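Local coordinates for iminosuccinate reductase (Paracoccus denitrificans, PDB 6RQA), which reduces iminosuccinate to L-aspartate with NADH in the beta-hydroxyaspartate cycle, so returning the amino donor used in glyoxylate assimilation, at residues A51-Y56 with V288-A293; V138-L143 with P234-A239; M240-K245 with I271-H276; I260-V265 with I309-G314. All blocks are in the same frame, centred on the assembly; numbering follows the deposited sequence.

Interaction 1: residues A51-Y56 with V288-A293; sequences ARRKAY and VGELGA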
# COMPACT_ATOMS: atom_id res chain seq x y z
N ALA A 51 -17.35 14.63 -1.80
CA ALA A 51 -17.68 16.04 -2.01
C ALA A 51 -17.85 16.77 -0.69
O ALA A 51 -17.43 17.93 -0.56
CB ALA A 51 -18.94 16.16 -2.86
N ARG A 52 -18.46 16.12 0.30
CA ARG A 52 -18.64 16.71 1.62
C ARG A 52 -17.39 16.59 2.48
O ARG A 52 -17.44 16.98 3.65
CB ARG A 52 -19.82 16.05 2.34
CG ARG A 52 -21.16 16.22 1.63
CD ARG A 52 -22.31 15.82 2.54
NE ARG A 52 -23.11 14.74 1.98
CZ ARG A 52 -24.23 14.92 1.29
NH1 ARG A 52 -24.69 16.15 1.06
NH2 ARG A 52 -24.90 13.87 0.82
N ARG A 53 -16.29 16.07 1.93
CA ARG A 53 -15.02 15.95 2.64
C ARG A 53 -15.14 15.06 3.88
O ARG A 53 -14.42 15.26 4.87
CB ARG A 53 -14.45 17.32 3.01
CG ARG A 53 -14.17 18.21 1.81
CD ARG A 53 -13.24 17.52 0.82
NE ARG A 53 -12.94 18.37 -0.33
CZ ARG A 53 -13.59 18.32 -1.49
NH1 ARG A 53 -14.58 17.45 -1.66
NH2 ARG A 53 -13.24 19.13 -2.48
N LYS A 54 -16.04 14.09 3.85
CA LYS A 54 -16.14 13.08 4.89
C LYS A 54 -15.36 11.81 4.54
O LYS A 54 -15.41 10.84 5.30
CB LYS A 54 -17.60 12.72 5.16
CG LYS A 54 -18.23 13.47 6.32
CD LYS A 54 -18.27 14.97 6.07
CE LYS A 54 -18.91 15.71 7.23
NZ LYS A 54 -18.96 17.18 6.99
N ALA A 55 -14.65 11.81 3.41
CA ALA A 55 -13.89 10.66 2.96
C ALA A 55 -12.85 11.14 1.96
O ALA A 55 -13.05 12.16 1.29
CB ALA A 55 -14.80 9.60 2.33
N TYR A 56 -11.75 10.41 1.86
CA TYR A 56 -10.68 10.79 0.95
C TYR A 56 -9.85 9.56 0.61
O TYR A 56 -9.84 8.57 1.34
CB TYR A 56 -9.80 11.89 1.54
CG TYR A 56 -8.79 11.41 2.56
CD1 TYR A 56 -9.18 11.09 3.86
CD2 TYR A 56 -7.45 11.28 2.23
CE1 TYR A 56 -8.25 10.66 4.79
CE2 TYR A 56 -6.52 10.85 3.15
CZ TYR A 56 -6.93 10.54 4.44
OH TYR A 56 -6.00 10.10 5.36
N VAL A 288 -12.01 21.58 -13.96
CA VAL A 288 -12.40 20.18 -13.85
C VAL A 288 -13.24 20.04 -12.58
O VAL A 288 -12.72 20.17 -11.46
CB VAL A 288 -11.18 19.26 -13.82
CG1 VAL A 288 -11.60 17.82 -13.62
CG2 VAL A 288 -10.38 19.41 -15.11
N GLY A 289 -14.53 19.76 -12.75
CA GLY A 289 -15.43 19.65 -11.62
C GLY A 289 -15.39 18.28 -10.97
O GLY A 289 -14.61 17.40 -11.33
N GLU A 290 -16.25 18.11 -9.97
CA GLU A 290 -16.37 16.87 -9.22
C GLU A 290 -17.78 16.33 -9.37
O GLU A 290 -18.75 17.04 -9.11
CB GLU A 290 -16.04 17.09 -7.74
CG GLU A 290 -14.65 17.62 -7.47
CD GLU A 290 -14.38 17.86 -6.00
OE1 GLU A 290 -15.26 17.52 -5.18
OE2 GLU A 290 -13.30 18.38 -5.66
N LEU A 291 -17.88 15.06 -9.79
CA LEU A 291 -19.20 14.44 -9.92
C LEU A 291 -19.90 14.37 -8.57
O LEU A 291 -21.13 14.52 -8.50
CB LEU A 291 -19.06 13.04 -10.53
CG LEU A 291 -20.36 12.24 -10.63
CD1 LEU A 291 -21.35 12.94 -11.56
CD2 LEU A 291 -20.09 10.82 -11.11
N GLY A 292 -19.14 14.14 -7.50
CA GLY A 292 -19.74 14.06 -6.18
C GLY A 292 -20.43 15.34 -5.75
O GLY A 292 -21.43 15.31 -5.03
N ALA A 293 -19.90 16.50 -6.18
CA ALA A 293 -20.55 17.76 -5.86
C ALA A 293 -21.93 17.86 -6.48
O ALA A 293 -22.82 18.52 -5.93
CB ALA A 293 -19.67 18.93 -6.30
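Ala51, at the end of helix 36-51, brings its CA to 5.1 Å from the CA of Gly292, where helix 291-295 begins, and the chain then turns away through a Schellman motif at Arg53. The small residues suit this close approach: Ala51 CB lies 3.4 Å from Gly292 C, on the side where any other residue would carry a CB. Beside it, Arg53 and Glu290 reach for one another from opposite directions in a surface salt bridge. A bend at chi2 (-56°) brings the guanidinium close to Glu290, whose chain runs straight out beyond CG. Arg53 NH2 donates to the syn lone pair of Glu290 OE2 at 3.3 Å, a long and bent bond (138°), with the oxygen tilted from the guanidinium plane. Replacing Glu290 by an alanine would probably leave the Arg53 guanidinium without its opposite charge and freer to turn, with a weak bond from NH1 to Met50 O remaining. Strand 288-290 is the outermost strand at its end of the parallel sheet, bonded through Gly289 to Ile260 of strand 259-262, while Arg53 leads into strand 55-64 of the mixed sheet; the contact thus spans the two sheets' domains, with Leu291 packed on helix 125-143.

Interaction 2: residues V138-L143 with P234-A239; sequences VSIKYL and PTHIAA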
# COMPACT_ATOMS: atom_id res chain seq x y z
N VAL A 138 -23.60 6.43 -12.01
CA VAL A 138 -23.89 7.61 -11.18
C VAL A 138 -23.80 8.88 -12.02
O VAL A 138 -24.66 9.76 -11.92
CB VAL A 138 -22.93 7.65 -9.97
CG1 VAL A 138 -23.08 8.97 -9.23
CG2 VAL A 138 -23.21 6.48 -9.04
N SER A 139 -22.76 8.98 -12.86
CA SER A 139 -22.64 10.14 -13.74
C SER A 139 -23.81 10.22 -14.71
O SER A 139 -24.24 11.32 -15.07
CB SER A 139 -21.32 10.09 -14.50
OG SER A 139 -21.33 9.07 -15.48
N ILE A 140 -24.33 9.07 -15.15
CA ILE A 140 -25.49 9.08 -16.04
C ILE A 140 -26.70 9.63 -15.32
O ILE A 140 -27.41 10.51 -15.83
CB ILE A 140 -25.75 7.66 -16.58
CG1 ILE A 140 -24.62 7.22 -17.52
CG2 ILE A 140 -27.09 7.60 -17.30
CD1 ILE A 140 -24.80 5.83 -18.07
N LYS A 141 -26.96 9.15 -14.10
CA LYS A 141 -28.13 9.59 -13.35
C LYS A 141 -28.13 11.10 -13.12
O LYS A 141 -29.19 11.73 -13.10
CB LYS A 141 -28.22 8.85 -12.02
CG LYS A 141 -29.41 9.24 -11.16
CD LYS A 141 -29.34 8.59 -9.79
CE LYS A 141 -30.47 9.07 -8.89
NZ LYS A 141 -30.38 8.46 -7.53
N TYR A 142 -26.95 11.70 -12.96
CA TYR A 142 -26.85 13.11 -12.59
C TYR A 142 -26.43 14.03 -13.73
O TYR A 142 -26.49 15.25 -13.56
CB TYR A 142 -25.88 13.28 -11.41
CG TYR A 142 -26.41 12.77 -10.09
CD1 TYR A 142 -27.24 13.55 -9.30
CD2 TYR A 142 -26.09 11.50 -9.64
CE1 TYR A 142 -27.73 13.09 -8.10
CE2 TYR A 142 -26.57 11.02 -8.43
CZ TYR A 142 -27.40 11.82 -7.67
OH TYR A 142 -27.88 11.36 -6.47
N LEU A 143 -26.00 13.50 -14.88
CA LEU A 143 -25.51 14.34 -15.96
C LEU A 143 -26.09 14.02 -17.34
O LEU A 143 -25.87 14.81 -18.26
CB LEU A 143 -23.98 14.26 -16.05
CG LEU A 143 -23.19 14.64 -14.79
CD1 LEU A 143 -21.71 14.32 -14.98
CD2 LEU A 143 -23.39 16.10 -14.44
N PRO A 234 -27.03 17.36 -27.61
CA PRO A 234 -26.81 17.06 -26.18
C PRO A 234 -26.28 15.64 -25.99
O PRO A 234 -26.88 14.67 -26.47
CB PRO A 234 -28.20 17.24 -25.56
CG PRO A 234 -28.93 18.13 -26.52
CD PRO A 234 -28.42 17.76 -27.88
N THR A 235 -25.16 15.53 -25.28
CA THR A 235 -24.49 14.25 -25.11
C THR A 235 -23.75 14.24 -23.78
O THR A 235 -23.10 15.23 -23.42
CB THR A 235 -23.51 13.98 -26.26
OG1 THR A 235 -24.22 13.95 -27.50
CG2 THR A 235 -22.80 12.65 -26.06
N HIS A 236 -23.84 13.13 -23.06
CA HIS A 236 -23.02 12.87 -21.89
C HIS A 236 -22.04 11.75 -22.21
O HIS A 236 -22.45 10.67 -22.66
CB HIS A 236 -23.87 12.49 -20.68
CG HIS A 236 -23.08 11.97 -19.52
ND1 HIS A 236 -22.08 12.70 -18.91
CD2 HIS A 236 -23.12 10.77 -18.88
CE1 HIS A 236 -21.54 11.98 -17.94
NE2 HIS A 236 -22.16 10.81 -17.90
N ILE A 237 -20.76 12.00 -21.97
CA ILE A 237 -19.70 11.06 -22.29
C ILE A 237 -19.08 10.58 -20.98
O ILE A 237 -18.46 11.37 -20.26
CB ILE A 237 -18.63 11.69 -23.20
CG1 ILE A 237 -19.29 12.31 -24.44
CG2 ILE A 237 -17.60 10.64 -23.62
CD1 ILE A 237 -18.32 13.03 -25.35
N ALA A 238 -19.25 9.30 -20.68
CA ALA A 238 -18.65 8.68 -19.50
C ALA A 238 -17.35 8.01 -19.94
O ALA A 238 -17.33 6.85 -20.35
CB ALA A 238 -19.61 7.70 -18.85
N ALA A 239 -16.25 8.77 -19.86
CA ALA A 239 -14.93 8.26 -20.25
C ALA A 239 -14.34 7.47 -19.10
O ALA A 239 -13.95 8.04 -18.08
CB ALA A 239 -14.02 9.42 -20.66
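His236 points its imidazole from strand 235-239 into the flank of helix 125-143, at residues 138-143, with Ser139 at the edge of the ring and Leu143 over a face. Swinging CG anti to the backbone N (chi1 169°) sets the ring against the helix. Ser139 comes near the ring plane, and His236 NE2 donates to Ser139 OG at 3.1 Å. That hydroxyl is also bonded to the carbonyl oxygen of Ser136, one turn back, so a serine here can accept from the ring while it donates to its own helix. Leu143 CB is 4.0 Å from the ring centroid and 23° off the normal, a CH-pi contact, and Leu143 CD1 reaches His236 CE1 at 3.8 Å. Ile140 approaches at about a right angle, its CG1 4.1 Å from His236 CD2. Ala238, two residues along the strand, adds just a methyl, its CB 4.0 Å from Ser139 OG. Because His236 ND1 is bonded to Thr308 OG1, both ring nitrogens are engaged, which probably fixes which way round the ring sits. A leucine in place of His236 would probably leave Ser139 OG and Thr308 OG1 without their shared ring partner in a buried setting. Helix and strand run nearly antiparallel (160°), their axes 9.1 Å apart, as expected of a helix packed on a parallel Rossmann-type sheet. Strand 235-239 lies between strands 214-217 and 307-311, and Phe310 and Leu291 pack against Ser139 beside the ring.

Interaction 3: residues M240-K245 with I271-H276; sequences MGTDTK and IGECQH. With NAD (nicotinamide-adenine-dinucleotide), chain C.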
# COMPACT_ATOMS: atom_id res chain seq x y z
N MET A 240 -14.28 6.15 -19.25
CA MET A 240 -13.83 5.26 -18.19
C MET A 240 -12.53 4.53 -18.50
O MET A 240 -11.96 3.92 -17.59
CB MET A 240 -14.92 4.23 -17.87
CG MET A 240 -16.31 4.81 -17.66
SD MET A 240 -16.40 5.90 -16.23
CE MET A 240 -16.00 4.76 -14.91
N GLY A 241 -12.05 4.57 -19.73
CA GLY A 241 -10.91 3.77 -20.13
C GLY A 241 -9.55 4.30 -19.71
O GLY A 241 -8.68 3.53 -19.29
N THR A 242 -9.36 5.61 -19.81
CA THR A 242 -8.05 6.21 -19.55
C THR A 242 -7.81 6.32 -18.05
O THR A 242 -8.42 7.15 -17.37
CB THR A 242 -7.95 7.59 -20.21
OG1 THR A 242 -8.16 7.45 -21.63
CG2 THR A 242 -6.59 8.20 -19.96
N ASP A 243 -6.92 5.47 -17.53
CA ASP A 243 -6.54 5.49 -16.12
C ASP A 243 -5.03 5.44 -15.95
O ASP A 243 -4.55 5.08 -14.87
CB ASP A 243 -7.20 4.34 -15.36
CG ASP A 243 -6.84 2.98 -15.93
OD1 ASP A 243 -6.19 2.92 -17.00
OD2 ASP A 243 -7.22 1.96 -15.32
N THR A 244 -4.28 5.79 -16.99
CA THR A 244 -2.83 5.68 -16.98
C THR A 244 -2.25 6.80 -17.82
O THR A 244 -2.80 7.13 -18.88
CB THR A 244 -2.37 4.31 -17.50
OG1 THR A 244 -2.84 3.28 -16.63
CG2 THR A 244 -0.85 4.24 -17.59
N LYS A 245 -1.16 7.40 -17.35
CA LYS A 245 -0.45 8.41 -18.11
C LYS A 245 0.01 7.84 -19.45
O LYS A 245 0.83 6.92 -19.48
CB LYS A 245 0.74 8.95 -17.32
CG LYS A 245 1.42 10.16 -17.95
CD LYS A 245 2.66 10.58 -17.16
CE LYS A 245 2.31 10.91 -15.71
NZ LYS A 245 1.37 12.06 -15.61
N ILE A 271 -3.49 11.17 -14.89
CA ILE A 271 -3.67 9.86 -15.52
C ILE A 271 -5.02 9.72 -16.21
O ILE A 271 -5.22 8.75 -16.95
CB ILE A 271 -3.48 8.72 -14.51
CG1 ILE A 271 -4.46 8.86 -13.34
CG2 ILE A 271 -2.04 8.69 -14.00
CD1 ILE A 271 -4.39 7.74 -12.33
N GLY A 272 -5.95 10.65 -15.99
CA GLY A 272 -7.26 10.57 -16.59
C GLY A 272 -7.28 11.07 -18.02
O GLY A 272 -6.25 11.31 -18.65
N GLU A 273 -8.50 11.22 -18.54
CA GLU A 273 -8.67 11.66 -19.92
C GLU A 273 -8.27 13.12 -20.10
O GLU A 273 -7.84 13.52 -21.19
CB GLU A 273 -10.11 11.44 -20.37
CG GLU A 273 -10.35 11.61 -21.87
CD GLU A 273 -9.52 10.65 -22.71
OE1 GLU A 273 -8.86 11.11 -23.66
OE2 GLU A 273 -9.52 9.44 -22.40
N CYS A 274 -8.39 13.93 -19.04
CA CYS A 274 -8.04 15.34 -19.11
C CYS A 274 -6.54 15.59 -19.17
O CYS A 274 -6.13 16.74 -19.33
CB CYS A 274 -8.62 16.08 -17.90
SG CYS A 274 -10.42 15.97 -17.75
N GLN A 275 -5.70 14.55 -19.06
CA GLN A 275 -4.26 14.74 -19.05
C GLN A 275 -3.74 15.35 -20.35
O GLN A 275 -2.68 15.99 -20.34
CB GLN A 275 -3.55 13.41 -18.79
CG GLN A 275 -3.63 12.43 -19.96
CD GLN A 275 -2.96 11.11 -19.66
OE1 GLN A 275 -1.75 10.94 -19.86
NE2 GLN A 275 -3.73 10.15 -19.17
N HIS A 276 -4.46 15.18 -21.45
CA HIS A 276 -4.00 15.69 -22.74
C HIS A 276 -4.46 17.12 -22.99
O HIS A 276 -3.70 17.93 -23.52
CB HIS A 276 -4.48 14.77 -23.86
CG HIS A 276 -4.13 13.33 -23.65
ND1 HIS A 276 -2.88 12.83 -23.92
CD2 HIS A 276 -4.85 12.30 -23.17
CE1 HIS A 276 -2.85 11.54 -23.63
NE2 HIS A 276 -4.04 11.19 -23.16
PA NAD C . -10.06 -5.33 -22.27
O1A NAD C . -8.66 -5.41 -22.80
O2A NAD C . -11.05 -6.40 -21.94
O5B NAD C . -10.80 -4.61 -23.67
C5B NAD C . -9.93 -3.65 -24.13
C4B NAD C . -10.57 -2.95 -25.30
O4B NAD C . -9.75 -1.85 -25.66
C3B NAD C . -10.53 -3.95 -26.45
O3B NAD C . -11.74 -4.63 -26.37
C2B NAD C . -10.45 -3.02 -27.67
O2B NAD C . -11.71 -2.61 -28.09
C1B NAD C . -9.71 -1.76 -27.08
N9A NAD C . -8.29 -1.75 -27.44
C8A NAD C . -7.28 -2.68 -27.16
N7A NAD C . -6.09 -2.33 -27.67
C5A NAD C . -6.34 -1.10 -28.30
C6A NAD C . -5.50 -0.20 -29.02
N6A NAD C . -4.18 -0.50 -29.19
N1A NAD C . -6.02 0.95 -29.55
C2A NAD C . -7.35 1.18 -29.35
N3A NAD C . -8.26 0.43 -28.69
C4A NAD C . -7.71 -0.72 -28.18
O3 NAD C . -9.82 -4.17 -21.17
PN NAD C . -10.93 -4.06 -20.05
O1N NAD C . -12.39 -4.08 -20.42
O2N NAD C . -10.22 -4.70 -18.91
O5D NAD C . -10.83 -2.39 -19.44
C5D NAD C . -10.50 -1.60 -20.50
C4D NAD C . -10.02 -0.28 -19.98
O4D NAD C . -10.76 0.04 -18.79
C3D NAD C . -8.53 -0.47 -19.56
O3D NAD C . -7.83 0.57 -20.14
C2D NAD C . -8.59 -0.33 -18.02
O2D NAD C . -7.54 0.38 -17.48
C1D NAD C . -9.83 0.58 -17.90
N1N NAD C . -10.41 0.46 -16.51
C2N NAD C . -10.83 1.62 -15.93
C3N NAD C . -11.38 1.59 -14.65
C7N NAD C . -11.82 2.91 -14.09
O7N NAD C . -12.30 3.01 -12.97
N7N NAD C . -11.65 4.00 -14.91
C4N NAD C . -11.48 0.37 -13.97
C5N NAD C . -11.04 -0.79 -14.58
C6N NAD C . -10.50 -0.75 -15.87
O HOH W 1 -11.20 7.68 -20.64
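Gln275 joins the two segments with a single amide nitrogen: NE2 donates across the contact to Thr244 O at 3.2 Å and back within its own turn to Gly272 O at 2.8 Å. Both acceptors lie near the amide plane, so each can take one N-H. The bond to Thr244 is straight at the hydrogen (166°), yet the donor stands above the carbonyl plane, 49° out of it. Thr242 faces two ways. Its OG1 donates to Glu273 OE2 at 2.5 Å, meeting the carboxylate on the syn side, and its methyl CG2 rests 3.4 Å from Ile271 O. Glu273, bent at chi2 to bring its carboxylate here, also receives the backbone N-H groups of Glu249 and Leu250, while a water takes the N-H of Thr242. Across the loop from these bonds lies the cofactor. Met240 O accepts from the carboxamide N7N of NAD at 2.7 Å, and Gly241 O from the ribose O3D at 3.2 Å. Asp243 has its side chain on the cofactor side of the loop, where OD2 accepts from NAD O2D at 2.7 Å, with OD1 salt-bridged to Lys247. The loop therefore offers NAD acceptors matched to its N-H and hydroxyl groups, and the donors around Glu273 would probably favour its charged form.

Interaction 4: residues I260-V265 with I309-G314; sequences IFTDEV and IFDGTG. With NAD (nicotinamide-adenine-dinucleotide), chain C.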
# COMPACT_ATOMS: atom_id res chain seq x y z
N ILE A 260 -16.64 19.44 -17.58
CA ILE A 260 -15.91 18.25 -17.15
C ILE A 260 -16.20 17.96 -15.69
O ILE A 260 -16.19 18.86 -14.84
CB ILE A 260 -14.40 18.42 -17.39
CG1 ILE A 260 -14.13 18.66 -18.88
CG2 ILE A 260 -13.64 17.21 -16.90
CD1 ILE A 260 -12.69 18.97 -19.19
N PHE A 261 -16.45 16.69 -15.39
CA PHE A 261 -16.58 16.19 -14.02
C PHE A 261 -15.67 14.98 -13.86
O PHE A 261 -15.32 14.31 -14.83
CB PHE A 261 -18.03 15.83 -13.68
CG PHE A 261 -19.00 16.96 -13.85
CD1 PHE A 261 -19.60 17.21 -15.07
CD2 PHE A 261 -19.30 17.79 -12.78
CE1 PHE A 261 -20.49 18.26 -15.23
CE2 PHE A 261 -20.19 18.84 -12.93
CZ PHE A 261 -20.79 19.07 -14.15
N THR A 262 -15.28 14.71 -12.62
CA THR A 262 -14.39 13.59 -12.34
C THR A 262 -14.58 13.13 -10.91
O THR A 262 -15.31 13.74 -10.13
CB THR A 262 -12.92 13.98 -12.59
OG1 THR A 262 -12.10 12.81 -12.51
CG2 THR A 262 -12.46 14.98 -11.55
N ASP A 263 -13.91 12.03 -10.57
CA ASP A 263 -13.91 11.50 -9.21
C ASP A 263 -12.79 12.08 -8.37
O ASP A 263 -13.01 12.47 -7.22
CB ASP A 263 -13.81 9.97 -9.25
CG ASP A 263 -12.76 9.47 -10.23
OD1 ASP A 263 -11.91 10.28 -10.66
OD2 ASP A 263 -12.80 8.27 -10.57
N GLU A 264 -11.58 12.16 -8.92
CA GLU A 264 -10.44 12.77 -8.26
C GLU A 264 -9.78 13.72 -9.24
O GLU A 264 -9.26 13.29 -10.28
CB GLU A 264 -9.44 11.71 -7.78
CG GLU A 264 -8.36 12.25 -6.86
CD GLU A 264 -8.89 12.68 -5.50
OE1 GLU A 264 -9.97 12.18 -5.10
OE2 GLU A 264 -8.25 13.52 -4.85
N VAL A 265 -9.80 15.02 -8.92
CA VAL A 265 -9.27 16.03 -9.84
C VAL A 265 -7.77 15.86 -10.02
O VAL A 265 -7.24 16.12 -11.11
CB VAL A 265 -9.62 17.44 -9.34
CG1 VAL A 265 -9.22 18.49 -10.37
CG2 VAL A 265 -11.10 17.54 -9.01
N ILE A 309 -18.78 15.51 -19.68
CA ILE A 309 -17.83 14.41 -19.63
C ILE A 309 -17.56 14.07 -18.17
O ILE A 309 -17.32 14.97 -17.36
CB ILE A 309 -16.52 14.74 -20.36
CG1 ILE A 309 -16.76 14.95 -21.85
CG2 ILE A 309 -15.49 13.65 -20.14
CD1 ILE A 309 -15.50 15.27 -22.63
N PHE A 310 -17.61 12.78 -17.85
CA PHE A 310 -17.18 12.28 -16.55
C PHE A 310 -15.89 11.50 -16.74
O PHE A 310 -15.88 10.46 -17.41
CB PHE A 310 -18.25 11.40 -15.90
CG PHE A 310 -17.74 10.62 -14.72
CD1 PHE A 310 -17.32 11.28 -13.57
CD2 PHE A 310 -17.69 9.24 -14.76
CE1 PHE A 310 -16.85 10.57 -12.48
CE2 PHE A 310 -17.22 8.52 -13.67
CZ PHE A 310 -16.80 9.19 -12.53
N ASP A 311 -14.80 12.00 -16.15
CA ASP A 311 -13.48 11.38 -16.29
C ASP A 311 -13.29 10.37 -15.16
O ASP A 311 -12.71 10.65 -14.12
CB ASP A 311 -12.39 12.44 -16.29
CG ASP A 311 -11.04 11.90 -16.72
OD1 ASP A 311 -10.97 10.72 -17.12
OD2 ASP A 311 -10.05 12.65 -16.64
N GLY A 312 -13.80 9.16 -15.39
CA GLY A 312 -13.69 8.10 -14.41
C GLY A 312 -12.31 7.46 -14.39
O GLY A 312 -11.96 6.70 -15.30
N THR A 313 -11.52 7.77 -13.36
CA THR A 313 -10.18 7.22 -13.24
C THR A 313 -10.09 6.06 -12.26
O THR A 313 -9.18 5.23 -12.39
CB THR A 313 -9.20 8.31 -12.79
OG1 THR A 313 -9.55 8.77 -11.48
CG2 THR A 313 -9.23 9.49 -13.76
N GLY A 314 -11.00 5.97 -11.30
CA GLY A 314 -10.97 4.91 -10.31
C GLY A 314 -10.27 5.32 -9.04
O GLY A 314 -9.08 5.66 -9.06
PA NAD C . -10.06 -5.33 -22.27
O1A NAD C . -8.66 -5.41 -22.80
O2A NAD C . -11.05 -6.40 -21.94
O5B NAD C . -10.80 -4.61 -23.67
C5B NAD C . -9.93 -3.65 -24.13
C4B NAD C . -10.57 -2.95 -25.30
O4B NAD C . -9.75 -1.85 -25.66
C3B NAD C . -10.53 -3.95 -26.45
O3B NAD C . -11.74 -4.63 -26.37
C2B NAD C . -10.45 -3.02 -27.67
O2B NAD C . -11.71 -2.61 -28.09
C1B NAD C . -9.71 -1.76 -27.08
N9A NAD C . -8.29 -1.75 -27.44
C8A NAD C . -7.28 -2.68 -27.16
N7A NAD C . -6.09 -2.33 -27.67
C5A NAD C . -6.34 -1.10 -28.30
C6A NAD C . -5.50 -0.20 -29.02
N6A NAD C . -4.18 -0.50 -29.19
N1A NAD C . -6.02 0.95 -29.55
C2A NAD C . -7.35 1.18 -29.35
N3A NAD C . -8.26 0.43 -28.69
C4A NAD C . -7.71 -0.72 -28.18
O3 NAD C . -9.82 -4.17 -21.17
PN NAD C . -10.93 -4.06 -20.05
O1N NAD C . -12.39 -4.08 -20.42
O2N NAD C . -10.22 -4.70 -18.91
O5D NAD C . -10.83 -2.39 -19.44
C5D NAD C . -10.50 -1.60 -20.50
C4D NAD C . -10.02 -0.28 -19.98
O4D NAD C . -10.76 0.04 -18.79
C3D NAD C . -8.53 -0.47 -19.56
O3D NAD C . -7.83 0.57 -20.14
C2D NAD C . -8.59 -0.33 -18.02
O2D NAD C . -7.54 0.38 -17.48
C1D NAD C . -9.83 0.58 -17.90
N1N NAD C . -10.41 0.46 -16.51
C2N NAD C . -10.83 1.62 -15.93
C3N NAD C . -11.38 1.59 -14.65
C7N NAD C . -11.82 2.91 -14.09
O7N NAD C . -12.30 3.01 -12.97
N7N NAD C . -11.65 4.00 -14.91
C4N NAD C . -11.48 0.37 -13.97
C5N NAD C . -11.04 -0.79 -14.58
C6N NAD C . -10.50 -0.75 -15.87
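Phe261 pairs with strand 307-311 in parallel fashion through both its backbone N and its O. Phe261 N donates to Ile309 O at 2.8 Å, and Asp311 N returns to Phe261 O at 2.7 Å. The two short strand segments are twisted by 31° relative to each other. Beyond the pairing, side chain takes over from backbone. Asp263, with CG between the backbone N and the carbonyl carbon (chi1 45°), turns its carboxylate onto the loop after strand 307-311. There OD2 accepts on its syn side from Thr313 N at 3.1 Å and Gly314 N at 3.0 Å, the two donors coming from opposite faces of the carboxylate plane. OD1 takes Glu264 N on its anti side at 2.6 Å, just where Glu264 occupies the N-cap of helix 265-270. An aspartate is short enough for its two oxygens to meet the N-H of Glu264 at the helix start and those of the 313-314 loop. Strands 259-262 and 307-311 are neighbours in the parallel sheet of the Rossmann-type domain, and NAD is bound at the carboxyl end of the latter: Gly312 O accepts from the carboxamide N7N at 2.7 Å. Asp311 is the centre of an inverse gamma turn there, its carboxylate held by Ser268 OG and by the N-H groups of Glu273 and Cys274. In packing, Phe310 CE1 lies 3.8 Å from the backbone carbon Thr262 C. Glycine suits position 314, where phi is positive and a CB would run into the preceding carbonyl and NAD O7N.

Overall arrangement
Interaction 1 lies at the surface and joins the two domains through one long salt bridge and small-residue packing; interactions 2 and 4 are buried, and interaction 3 is partly so. Interactions 1, 2 and 4 reach the same parallel sheet: Ile237 O and Ala239 O take backbone bonds from Phe310 and Gly312, Leu291 N bonds to Thr262 O, and Leu291 packs on Ser139, Leu143 and Phe310. Interaction 2 relies on an oriented ring under a helix, interaction 4 on strand pairing extended by a carboxylate. Interactions 3 and 4 both touch NAD, sharing its carboxamide nitrogen between Met240 O and Gly312 O, and are tied by Asp311 to Glu273 and Cys274.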